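Local coordinates for amino acid adenylation domain-containing protein (Bacillus stratosphericus LAMA 585, PDB 6ULX) that probably activates a branched 2-oxo acid such as 4-methyl-2-oxopentanoate with ATP, forming the acyl adenylate as adenylation domains of the ANL superfamily do, at residues A26-G31 / Q44-L49; T58-L63 / E154-L159; L97-P102 / P220-G225; R262-K267 / L292-C297. All coordinates share one frame; numbering follows the deposited sequence.

Interaction 1 (A26-G31 / Q44-L49)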
# COMPACT_ATOMS: atom_id res chain seq x y z
N ALA A 26 -6.70 -20.31 -17.84
CA ALA A 26 -7.75 -21.31 -17.97
C ALA A 26 -7.24 -22.62 -18.55
O ALA A 26 -7.96 -23.62 -18.48
CB ALA A 26 -8.89 -20.77 -18.84
N LYS A 27 -6.04 -22.64 -19.12
CA LYS A 27 -5.47 -23.87 -19.66
C LYS A 27 -4.78 -24.71 -18.60
O LYS A 27 -4.56 -25.91 -18.83
CB LYS A 27 -4.48 -23.54 -20.78
CG LYS A 27 -5.12 -22.87 -21.98
CD LYS A 27 -4.08 -22.49 -23.03
CE LYS A 27 -4.72 -21.85 -24.25
NZ LYS A 27 -3.71 -21.47 -25.27
N THR A 28 -4.43 -24.13 -17.46
CA THR A 28 -3.81 -24.88 -16.39
C THR A 28 -4.88 -25.55 -15.53
O THR A 28 -6.08 -25.40 -15.76
CB THR A 28 -2.91 -23.97 -15.54
OG1 THR A 28 -2.11 -24.77 -14.66
CG2 THR A 28 -3.75 -23.00 -14.72
N THR A 29 -4.44 -26.30 -14.52
CA THR A 29 -5.34 -26.93 -13.57
C THR A 29 -5.40 -26.18 -12.24
O THR A 29 -6.18 -26.57 -11.36
CB THR A 29 -4.91 -28.38 -13.31
OG1 THR A 29 -3.56 -28.40 -12.83
CG2 THR A 29 -5.01 -29.19 -14.59
N ASN A 30 -4.61 -25.13 -12.08
CA ASN A 30 -4.61 -24.34 -10.86
C ASN A 30 -5.79 -23.37 -10.86
O ASN A 30 -6.56 -23.28 -11.82
CB ASN A 30 -3.29 -23.60 -10.70
CG ASN A 30 -2.10 -24.53 -10.63
OD1 ASN A 30 -2.20 -25.65 -10.11
ND2 ASN A 30 -0.96 -24.09 -11.15
N GLY A 31 -5.92 -22.62 -9.76
CA GLY A 31 -7.00 -21.66 -9.64
C GLY A 31 -7.03 -20.97 -8.29
O GLY A 31 -5.98 -20.76 -7.68
N GLN A 44 -12.41 -22.57 -7.03
CA GLN A 44 -12.80 -22.01 -8.33
C GLN A 44 -11.55 -22.03 -9.21
O GLN A 44 -10.67 -21.18 -9.07
CB GLN A 44 -13.35 -20.61 -8.18
CG GLN A 44 -13.73 -19.94 -9.49
CD GLN A 44 -14.03 -18.46 -9.33
OE1 GLN A 44 -13.28 -17.73 -8.68
NE2 GLN A 44 -15.14 -18.01 -9.91
N SER A 45 -11.49 -23.00 -10.12
CA SER A 45 -10.36 -23.10 -11.02
C SER A 45 -10.35 -21.91 -11.99
O SER A 45 -11.36 -21.24 -12.20
CB SER A 45 -10.40 -24.41 -11.81
OG SER A 45 -11.48 -24.41 -12.73
N TYR A 46 -9.18 -21.66 -12.58
CA TYR A 46 -9.08 -20.60 -13.58
C TYR A 46 -9.98 -20.90 -14.77
O TYR A 46 -10.59 -19.99 -15.35
CB TYR A 46 -7.63 -20.44 -14.03
CG TYR A 46 -6.73 -19.83 -12.97
CD1 TYR A 46 -7.14 -18.75 -12.20
CD2 TYR A 46 -5.46 -20.35 -12.75
CE1 TYR A 46 -6.32 -18.20 -11.23
CE2 TYR A 46 -4.63 -19.81 -11.79
CZ TYR A 46 -5.06 -18.73 -11.03
OH TYR A 46 -4.24 -18.20 -10.07
N ALA A 47 -10.08 -22.17 -15.17
CA ALA A 47 -11.02 -22.55 -16.21
C ALA A 47 -12.46 -22.29 -15.77
O ALA A 47 -13.29 -21.84 -16.56
CB ALA A 47 -10.84 -24.02 -16.58
N GLN A 48 -12.76 -22.56 -14.50
CA GLN A 48 -14.10 -22.28 -13.98
C GLN A 48 -14.31 -20.78 -13.82
O GLN A 48 -15.43 -20.28 -14.03
CB GLN A 48 -14.30 -23.00 -12.65
CG GLN A 48 -15.72 -22.94 -12.12
CD GLN A 48 -15.91 -23.82 -10.90
OE1 GLN A 48 -15.04 -24.62 -10.55
NE2 GLN A 48 -17.06 -23.68 -10.24
N LEU A 49 -13.26 -20.04 -13.44
CA LEU A 49 -13.37 -18.59 -13.35
C LEU A 49 -13.75 -17.99 -14.69
O LEU A 49 -14.67 -17.17 -14.78
CB LEU A 49 -12.04 -18.00 -12.86
CG LEU A 49 -11.87 -16.49 -12.96
CD1 LEU A 49 -12.90 -15.75 -12.12
CD2 LEU A 49 -10.45 -16.10 -12.53

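Interaction 2 (T58-L63 / E154-L159)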
# COMPACT_ATOMS: atom_id res chain seq x y z
N THR A 58 -23.03 -11.99 -19.43
CA THR A 58 -24.40 -11.99 -19.93
C THR A 58 -25.28 -11.05 -19.13
O THR A 58 -26.05 -10.26 -19.69
CB THR A 58 -24.97 -13.41 -19.90
OG1 THR A 58 -24.23 -14.26 -20.79
CG2 THR A 58 -26.44 -13.41 -20.31
N GLY A 59 -25.18 -11.12 -17.80
CA GLY A 59 -25.97 -10.23 -16.96
C GLY A 59 -25.62 -8.77 -17.18
O GLY A 59 -26.49 -7.94 -17.44
N LEU A 60 -24.33 -8.44 -17.08
CA LEU A 60 -23.90 -7.05 -17.22
C LEU A 60 -24.37 -6.47 -18.55
O LEU A 60 -24.93 -5.37 -18.60
CB LEU A 60 -22.38 -6.95 -17.09
CG LEU A 60 -21.80 -7.37 -15.74
CD1 LEU A 60 -20.29 -7.12 -15.72
CD2 LEU A 60 -22.48 -6.63 -14.59
N ARG A 61 -24.14 -7.20 -19.65
CA ARG A 61 -24.61 -6.72 -20.95
C ARG A 61 -26.13 -6.63 -20.99
O ARG A 61 -26.68 -5.83 -21.76
CB ARG A 61 -24.10 -7.64 -22.06
CG ARG A 61 -22.67 -7.34 -22.48
CD ARG A 61 -22.17 -8.32 -23.53
NE ARG A 61 -20.83 -7.98 -24.00
CZ ARG A 61 -20.08 -8.76 -24.78
NH1 ARG A 61 -20.54 -9.94 -25.18
NH2 ARG A 61 -18.88 -8.35 -25.15
N ALA A 62 -26.82 -7.43 -20.18
CA ALA A 62 -28.28 -7.37 -20.13
C ALA A 62 -28.77 -6.13 -19.39
O ALA A 62 -29.91 -5.71 -19.61
CB ALA A 62 -28.84 -8.63 -19.47
N LEU A 63 -27.95 -5.55 -18.52
CA LEU A 63 -28.30 -4.31 -17.84
C LEU A 63 -27.91 -3.07 -18.65
O LEU A 63 -28.10 -1.95 -18.16
CB LEU A 63 -27.63 -4.25 -16.46
CG LEU A 63 -28.31 -5.06 -15.35
CD1 LEU A 63 -27.97 -6.54 -15.47
CD2 LEU A 63 -27.92 -4.53 -13.98
N GLU A 154 -24.54 -12.71 -7.54
CA GLU A 154 -24.92 -14.12 -7.44
C GLU A 154 -26.02 -14.51 -8.42
O GLU A 154 -25.87 -15.54 -9.10
CB GLU A 154 -25.34 -14.45 -6.00
CG GLU A 154 -24.20 -14.51 -5.00
CD GLU A 154 -23.75 -13.14 -4.53
OE1 GLU A 154 -24.29 -12.13 -5.03
OE2 GLU A 154 -22.86 -13.07 -3.66
N PRO A 155 -27.12 -13.76 -8.55
CA PRO A 155 -28.15 -14.15 -9.53
C PRO A 155 -27.64 -14.26 -10.95
O PRO A 155 -28.28 -14.92 -11.78
CB PRO A 155 -29.20 -13.04 -9.40
CG PRO A 155 -28.99 -12.47 -8.03
CD PRO A 155 -27.51 -12.57 -7.77
N MET A 156 -26.50 -13.63 -11.27
CA MET A 156 -25.99 -13.66 -12.63
C MET A 156 -25.24 -14.95 -12.96
O MET A 156 -25.06 -15.27 -14.14
CB MET A 156 -25.06 -12.47 -12.87
CG MET A 156 -25.72 -11.12 -12.67
SD MET A 156 -24.63 -9.74 -13.06
CE MET A 156 -25.68 -8.34 -12.65
N LEU A 157 -24.79 -15.70 -11.94
CA LEU A 157 -24.09 -16.95 -12.21
C LEU A 157 -25.02 -18.03 -12.75
O LEU A 157 -24.54 -19.01 -13.32
CB LEU A 157 -23.40 -17.46 -10.95
CG LEU A 157 -22.09 -16.80 -10.51
CD1 LEU A 157 -21.10 -16.68 -11.67
CD2 LEU A 157 -22.34 -15.45 -9.88
N THR A 158 -26.33 -17.87 -12.59
CA THR A 158 -27.31 -18.82 -13.11
C THR A 158 -27.73 -18.49 -14.54
O THR A 158 -28.81 -18.90 -14.97
CB THR A 158 -28.54 -18.86 -12.21
OG1 THR A 158 -29.31 -17.67 -12.37
CG2 THR A 158 -28.13 -19.00 -10.75
N LEU A 159 -26.90 -17.76 -15.29
CA LEU A 159 -27.15 -17.44 -16.68
C LEU A 159 -26.18 -18.20 -17.57
O LEU A 159 -25.18 -18.76 -17.10
CB LEU A 159 -27.02 -15.93 -16.92
CG LEU A 159 -27.85 -15.02 -16.03
CD1 LEU A 159 -27.57 -13.55 -16.36
CD2 LEU A 159 -29.33 -15.32 -16.17

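Interaction 3 (L97-P102 / P220-G225). With QA7 (5'-O-{(S)-hydroxy[(4-methyl-2-oxopentanoyl)oxy]phosphoryl}adenosine), chain B; SO4 (sulfate ion), chain H.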
# COMPACT_ATOMS: atom_id res chain seq x y z
N LEU A 97 -12.39 -0.01 -8.46
CA LEU A 97 -12.01 -0.78 -7.27
C LEU A 97 -11.94 0.15 -6.07
O LEU A 97 -10.97 0.89 -5.89
CB LEU A 97 -10.68 -1.48 -7.51
CG LEU A 97 -10.59 -2.31 -8.80
CD1 LEU A 97 -9.24 -3.01 -8.90
CD2 LEU A 97 -11.73 -3.32 -8.86
N VAL A 98 -12.98 0.12 -5.25
CA VAL A 98 -13.04 0.92 -4.03
C VAL A 98 -13.62 0.05 -2.91
O VAL A 98 -14.45 -0.83 -3.15
CB VAL A 98 -13.88 2.20 -4.22
CG1 VAL A 98 -15.27 1.87 -4.71
CG2 VAL A 98 -13.94 2.99 -2.91
N SER A 99 -13.17 0.31 -1.69
CA SER A 99 -13.62 -0.47 -0.55
C SER A 99 -15.08 -0.16 -0.23
O SER A 99 -15.63 0.87 -0.61
CB SER A 99 -12.74 -0.17 0.67
OG SER A 99 -13.21 -0.87 1.82
N ALA A 100 -15.71 -1.10 0.48
CA ALA A 100 -17.07 -0.90 0.95
C ALA A 100 -17.07 -0.04 2.21
O ALA A 100 -16.10 -0.02 2.97
CB ALA A 100 -17.74 -2.24 1.24
N ALA A 101 -18.16 0.68 2.41
CA ALA A 101 -18.25 1.58 3.56
C ALA A 101 -18.43 0.77 4.84
O ALA A 101 -19.07 -0.28 4.84
CB ALA A 101 -19.42 2.55 3.38
N PRO A 102 -17.87 1.25 5.96
CA PRO A 102 -18.10 0.54 7.23
C PRO A 102 -19.57 0.39 7.57
O PRO A 102 -20.02 -0.70 7.94
CB PRO A 102 -17.35 1.41 8.26
CG PRO A 102 -16.37 2.21 7.46
CD PRO A 102 -17.02 2.45 6.13
N PRO A 220 -7.44 -6.32 1.09
CA PRO A 220 -8.55 -6.02 0.18
C PRO A 220 -8.11 -6.04 -1.27
O PRO A 220 -6.97 -5.69 -1.60
CB PRO A 220 -9.00 -4.62 0.61
CG PRO A 220 -8.47 -4.43 2.00
CD PRO A 220 -7.18 -5.22 2.04
N LEU A 221 -9.03 -6.45 -2.14
CA LEU A 221 -8.80 -6.38 -3.58
C LEU A 221 -8.94 -4.96 -4.11
O LEU A 221 -8.52 -4.70 -5.25
CB LEU A 221 -9.76 -7.31 -4.32
CG LEU A 221 -9.42 -8.79 -4.24
CD1 LEU A 221 -10.55 -9.63 -4.82
CD2 LEU A 221 -8.12 -9.09 -4.97
N ASP A 222 -9.51 -4.04 -3.34
CA ASP A 222 -9.53 -2.63 -3.70
C ASP A 222 -8.20 -1.94 -3.41
O ASP A 222 -8.06 -0.75 -3.69
CB ASP A 222 -10.66 -1.91 -2.95
CG ASP A 222 -10.55 -2.04 -1.45
OD1 ASP A 222 -9.76 -1.29 -0.84
OD2 ASP A 222 -11.24 -2.90 -0.87
N HIS A 223 -7.23 -2.67 -2.86
CA HIS A 223 -5.87 -2.17 -2.65
C HIS A 223 -5.01 -2.61 -3.83
O HIS A 223 -5.09 -3.76 -4.28
CB HIS A 223 -5.30 -2.71 -1.34
CG HIS A 223 -4.05 -2.01 -0.90
ND1 HIS A 223 -2.86 -2.11 -1.58
CD2 HIS A 223 -3.80 -1.21 0.16
CE1 HIS A 223 -1.93 -1.40 -0.97
NE2 HIS A 223 -2.48 -0.84 0.10
N ILE A 224 -4.17 -1.69 -4.32
CA ILE A 224 -3.41 -1.96 -5.54
C ILE A 224 -2.54 -3.21 -5.36
O ILE A 224 -2.35 -3.98 -6.30
CB ILE A 224 -2.57 -0.73 -5.93
CG1 ILE A 224 -2.03 -0.89 -7.36
CG2 ILE A 224 -1.43 -0.54 -4.95
CD1 ILE A 224 -3.09 -0.74 -8.43
N GLY A 225 -2.00 -3.40 -4.15
CA GLY A 225 -1.20 -4.59 -3.89
C GLY A 225 -2.01 -5.87 -3.85
O GLY A 225 -1.45 -6.95 -4.07
C01 QA7 B . 1.90 -2.55 -3.03
C02 QA7 B . 2.98 -1.63 -2.47
C03 QA7 B . 3.96 -2.47 -1.67
C04 QA7 B . 2.38 -0.47 -1.69
C05 QA7 B . 1.39 0.33 -2.53
C06 QA7 B . 0.45 1.33 -1.86
C10 QA7 B . 1.19 4.74 -1.67
C11 QA7 B . 1.87 5.36 -0.62
C12 QA7 B . 3.33 5.83 -1.07
C13 QA7 B . 3.96 5.93 -0.01
C14 QA7 B . 3.33 4.73 0.99
C16 QA7 B . 4.09 2.48 0.28
C18 QA7 B . 5.83 2.23 1.59
C19 QA7 B . 6.98 1.85 2.33
C21 QA7 B . 6.91 3.86 3.46
C23 QA7 B . 5.28 3.45 1.85
N15 QA7 B . 4.20 3.59 1.03
N17 QA7 B . 5.09 1.64 0.61
N20 QA7 B . 7.48 2.67 3.24
N22 QA7 B . 5.84 4.25 2.80
N24 QA7 B . 7.60 0.57 2.08
O07 QA7 B . -0.54 2.04 -2.59
O09 QA7 B . -0.11 4.43 -1.23
O25 QA7 B . 2.18 4.39 0.51
O26 QA7 B . 3.76 7.21 0.69
O27 QA7 B . 3.25 7.12 -1.83
O28 QA7 B . -1.36 4.41 -3.44
O29 QA7 B . -2.45 3.38 -1.49
O30 QA7 B . 0.60 1.47 -0.69
O31 QA7 B . 1.35 0.17 -3.70
P08 QA7 B . -1.13 3.56 -2.20
S SO4 H . -12.14 -8.26 0.64
O1 SO4 H . -12.42 -7.03 1.37
O2 SO4 H . -11.64 -7.92 -0.70
O3 SO4 H . -11.13 -9.04 1.36
O4 SO4 H . -13.36 -9.05 0.52

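Interaction 4 (R262-K267 / L292-C297). With SO4 (sulfate ion), chain N.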
# COMPACT_ATOMS: atom_id res chain seq x y z
N ARG A 262 -2.08 -24.29 6.94
CA ARG A 262 -3.16 -25.10 6.39
C ARG A 262 -2.99 -25.34 4.90
O ARG A 262 -3.21 -26.46 4.42
CB ARG A 262 -4.49 -24.40 6.68
CG ARG A 262 -5.74 -25.10 6.19
CD ARG A 262 -6.96 -24.42 6.81
NE ARG A 262 -8.12 -24.41 5.93
CZ ARG A 262 -9.16 -23.59 6.08
NH1 ARG A 262 -9.17 -22.70 7.07
NH2 ARG A 262 -10.18 -23.65 5.24
N TYR A 263 -2.59 -24.32 4.15
CA TYR A 263 -2.48 -24.41 2.70
C TYR A 263 -1.05 -24.49 2.21
O TYR A 263 -0.82 -24.47 1.00
CB TYR A 263 -3.19 -23.22 2.05
CG TYR A 263 -4.69 -23.22 2.24
CD1 TYR A 263 -5.50 -23.99 1.42
CD2 TYR A 263 -5.28 -22.47 3.24
CE1 TYR A 263 -6.87 -24.00 1.59
CE2 TYR A 263 -6.65 -22.48 3.42
CZ TYR A 263 -7.44 -23.25 2.59
OH TYR A 263 -8.80 -23.26 2.77
N ARG A 264 -0.07 -24.60 3.11
CA ARG A 264 1.33 -24.70 2.73
C ARG A 264 1.71 -23.56 1.77
O ARG A 264 2.39 -23.77 0.76
CB ARG A 264 1.63 -26.06 2.09
CG ARG A 264 1.42 -27.25 3.02
CD ARG A 264 2.52 -27.35 4.08
NE ARG A 264 3.85 -27.48 3.48
CZ ARG A 264 4.98 -27.59 4.17
NH1 ARG A 264 4.95 -27.58 5.49
NH2 ARG A 264 6.14 -27.71 3.53
N ALA A 265 1.27 -22.35 2.10
CA ALA A 265 1.52 -21.21 1.24
C ALA A 265 3.01 -20.94 1.11
O ALA A 265 3.79 -21.18 2.04
CB ALA A 265 0.81 -19.97 1.79
N THR A 266 3.41 -20.45 -0.06
CA THR A 266 4.79 -20.09 -0.32
C THR A 266 5.03 -18.58 -0.37
O THR A 266 6.18 -18.16 -0.27
CB THR A 266 5.27 -20.70 -1.65
OG1 THR A 266 4.59 -20.07 -2.74
CG2 THR A 266 5.00 -22.20 -1.68
N LYS A 267 3.98 -17.78 -0.53
CA LYS A 267 4.15 -16.33 -0.57
C LYS A 267 2.90 -15.65 -0.04
O LYS A 267 1.78 -16.13 -0.24
CB LYS A 267 4.46 -15.84 -1.99
CG LYS A 267 3.33 -16.04 -2.99
CD LYS A 267 3.74 -15.52 -4.37
CE LYS A 267 2.58 -15.53 -5.34
NZ LYS A 267 2.96 -14.96 -6.67
N LEU A 292 5.48 -23.66 9.04
CA LEU A 292 5.62 -22.58 8.06
C LEU A 292 6.82 -22.79 7.15
O LEU A 292 7.32 -21.83 6.56
CB LEU A 292 5.72 -21.24 8.79
CG LEU A 292 4.63 -20.94 9.81
CD1 LEU A 292 4.94 -19.66 10.57
CD2 LEU A 292 3.26 -20.86 9.15
N SER A 293 7.29 -24.03 7.03
CA SER A 293 8.51 -24.29 6.27
C SER A 293 8.33 -24.06 4.78
O SER A 293 9.32 -23.96 4.06
CB SER A 293 8.97 -25.74 6.51
OG SER A 293 7.95 -26.65 6.17
N ALA A 294 7.09 -23.96 4.29
CA ALA A 294 6.85 -23.73 2.88
C ALA A 294 6.95 -22.25 2.50
O ALA A 294 7.18 -21.94 1.32
CB ALA A 294 5.47 -24.25 2.48
N MET A 295 6.79 -21.34 3.45
CA MET A 295 6.83 -19.92 3.15
C MET A 295 8.24 -19.50 2.74
O MET A 295 9.22 -19.82 3.41
CB MET A 295 6.36 -19.12 4.36
CG MET A 295 6.30 -17.61 4.12
SD MET A 295 5.26 -17.13 2.72
CE MET A 295 3.67 -17.78 3.22
N THR A 296 8.33 -18.79 1.62
CA THR A 296 9.59 -18.25 1.14
C THR A 296 9.54 -16.76 0.83
O THR A 296 10.60 -16.16 0.61
CB THR A 296 10.06 -18.98 -0.13
OG1 THR A 296 9.08 -18.82 -1.16
CG2 THR A 296 10.26 -20.46 0.15
N CYS A 297 8.36 -16.15 0.80
CA CYS A 297 8.21 -14.76 0.37
C CYS A 297 7.13 -14.09 1.21
O CYS A 297 5.94 -14.36 1.01
CB CYS A 297 7.87 -14.68 -1.12
SG CYS A 297 7.59 -13.01 -1.73
S SO4 N . 9.57 -17.33 -4.43
O1 SO4 N . 10.14 -17.27 -3.08
O2 SO4 N . 9.80 -16.05 -5.11
O3 SO4 N . 10.21 -18.40 -5.18
O4 SO4 N . 8.13 -17.59 -4.34

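Interaction 1 (A26-G31 / Q44-L49)
N30 and Y46 are joined by the one backbone hydrogen bond between 26-31 and 44-49: Y46 N donates to N30 O over 3.2 Å, almost straight at 177°. Next to it, G31 and S45 face each other as an antiparallel non-hydrogen-bonded pair. S45 also caps the helix that starts at Y46, its OG accepting from Q48 N at 2.9 Å.

The second kind of interaction is CH-pi. G31 CA stands 3.5 Å from the centroid of the Y46 ring and only 4° off its normal. A beta carbon on G31 would collide with S45 CA and Y46 N, so glycine allows the backbones to come this close.

Apolar contacts complete the set. T28 CG2 meets the ring edge 3.7 Å from Y46 CD2; with T28 OG1 anti to the backbone N (chi1 -169°), the hydroxyl is left for Q211. A26 CB and A47 CB lie 4.4 Å apart. Replacing Y46 with an alanine would probably leave G31 CA without its aromatic cover and C239 O without the phenolic partner.

Around the contact, Y46 OH bonds to C239 O and Q241 NE2, while the ring touches A25 of helix 18-26, L32 of strand 31-37, and N234 and V235 of helix 224-237. The contact therefore ties the 31-37/40-45 hairpin, at the edge of the nine-stranded sheet, to the helices beside it.

Interaction 2 (T58-L63 / E154-L159)
M156 reaches the helix end at G59-L63 because its CG lies anti to its own carbonyl carbon (chi1 -59°) and the chain runs extended from there, carrying SD and CE straight out. L159 takes the same first rotation (chi1 -54°), which brings its CD1 against G59 and T58, beside the methionine.

The M156 thioether packs against G59 and L60. SD lies 4.2 Å from G59 CA and 4.1 Å from L60 CD2, with the leucine side chain crossing that of the methionine at about a right angle. The terminal CE is likewise 4.1 Å from L60 CD2; its approach to L63 is less certain. G59 is what makes the close approach of the backbones possible, with M156 CA 5.5 Å from G59 CA: a beta carbon on this residue would point toward the loop and collide with the sulfur.

L159 packs nearer the N-terminal end of 58-63, its CD1 3.7 Å from G59 N and 4.1 Å from T58 CG2. An alanine in place of M156 would probably open a gap over G59 and leave L60 without the thioether across it.

L127 of strand 125-128, A151 of strand 150-152 and V56 of helix 46-62 also touch M156, so its side chain is buried among apolar neighbours. Polar ties lie at the margin, where T58 OG1 bonds to E160 O and L159 O accepts from R55. The chemistry implies that the interior of the contact rests on apolar packing of carbon and sulfur, without directional bonds, while the hydrogen bonds at its margin add their hold on the loop.

Interaction 3 (L97-P102 / P220-G225)
The turn that leads into helix 224-237, beside the bound acyl adenylate, packs against the end of strand 94-97: D222, at the third position of a type I turn from P220 to H223, lies against L97, V98 and S99. Its CB sits 3.6 Å from V98 C. CG is held between the backbone N and the carbonyl carbon (chi1 58°), and this rotation lays the carboxylate alongside S99, with D222 OD2 3.4 Å from S99 CA. The S99 hydroxyl turns elsewhere, donating to A100 O at 3.2 Å. L97 CD1 approaches the turn from the strand side, 4.1 Å from L221 O.

Beyond D222 the chain enters the ligand site. H223 is the N-cap of the helix: its ND1 accepts from G225 N at 3.0 Å, with the donor in the ring plane. The adjoining CE1 of H223 meets the ligand, 3.7 Å from QA7 C06, while I224 CG2 lies 3.1 Å from QA7 O31. W269 meets the H223 ring with planes at about 60°.

L221 N makes a weak hydrogen bond to a sulfate, probably from the crystallisation liquor.

The strand end thus meets the turn through van der Waals contact alone, the hydrogen bonds being made within each segment and not between them. The capping bond uses ND1 and helps to set the imidazole's rotation, consistent with a ring positioned to line the acyl end of the adenylate pocket.

Interaction 4 (R262-K267 / L292-C297)
T266 O is gripped by two successive amides of 292-297. T296 N donates to it at 2.9 Å and 167°, from a position tilted out of the carbonyl plane, and C297 N adds a weak bond at 3.2 Å and 128°. Near the same oxygen lies M295 SD, 3.3 Å from T266 O; the methionine chain folds back at chi2 and chi3, which also brings its CE to A265 CB at 3.9 Å.

These bonds start a parallel pairing. K267 and C297 form a parallel bridge, their CB atoms 3.7 Å apart on one face of the sheet, and strands 267-270 and 297-300 continue from it. The K267 amine leads away, toward a cation-pi contact with F209.

At the other end R264 leaves helix 255-263 in a Schellman motif with positive phi (52°), turning the chain toward A294. A294 CB lies against one face of its guanidinium, toward the rim and 3.7 Å from R264 NH2, while S293 OG sits at the edge in a weak hydrogen bond with NH2, 3.4 Å away. D291 pairs with both, as a salt bridge to R264 NH1 and a hydrogen bond to S293 OG.

T296 OG1 donates to a sulfate, probably from the crystallisation liquor. The chemistry is split accordingly: backbone amides join the strand starts, while D291 links R264 and S293 at the outer turn, where the ion pair would probably be weakened by solvent.

Overall arrangement
Along the chain, interaction 1 comes first and interaction 4 last, while the segments of interactions 2 and 3 alternate between them. Interactions 1 and 2 share helix 46-62, one at its start and the other at its end, with centres about 21 Å apart. Interactions 1 and 4 belong to the nine-stranded sheet, at its edge hairpin and at strands 267-270 and 297-300. Interaction 3, nearest the middle of the chain, joins strand 94-97 of the seven-stranded sheet to helix 224-237. Interactions 2 and 4 lie farthest apart, about 37 Å between centres. Of the four, interaction 3 alone adjoins the ligand; the others are packing contacts farther out in the same adenylate-forming region.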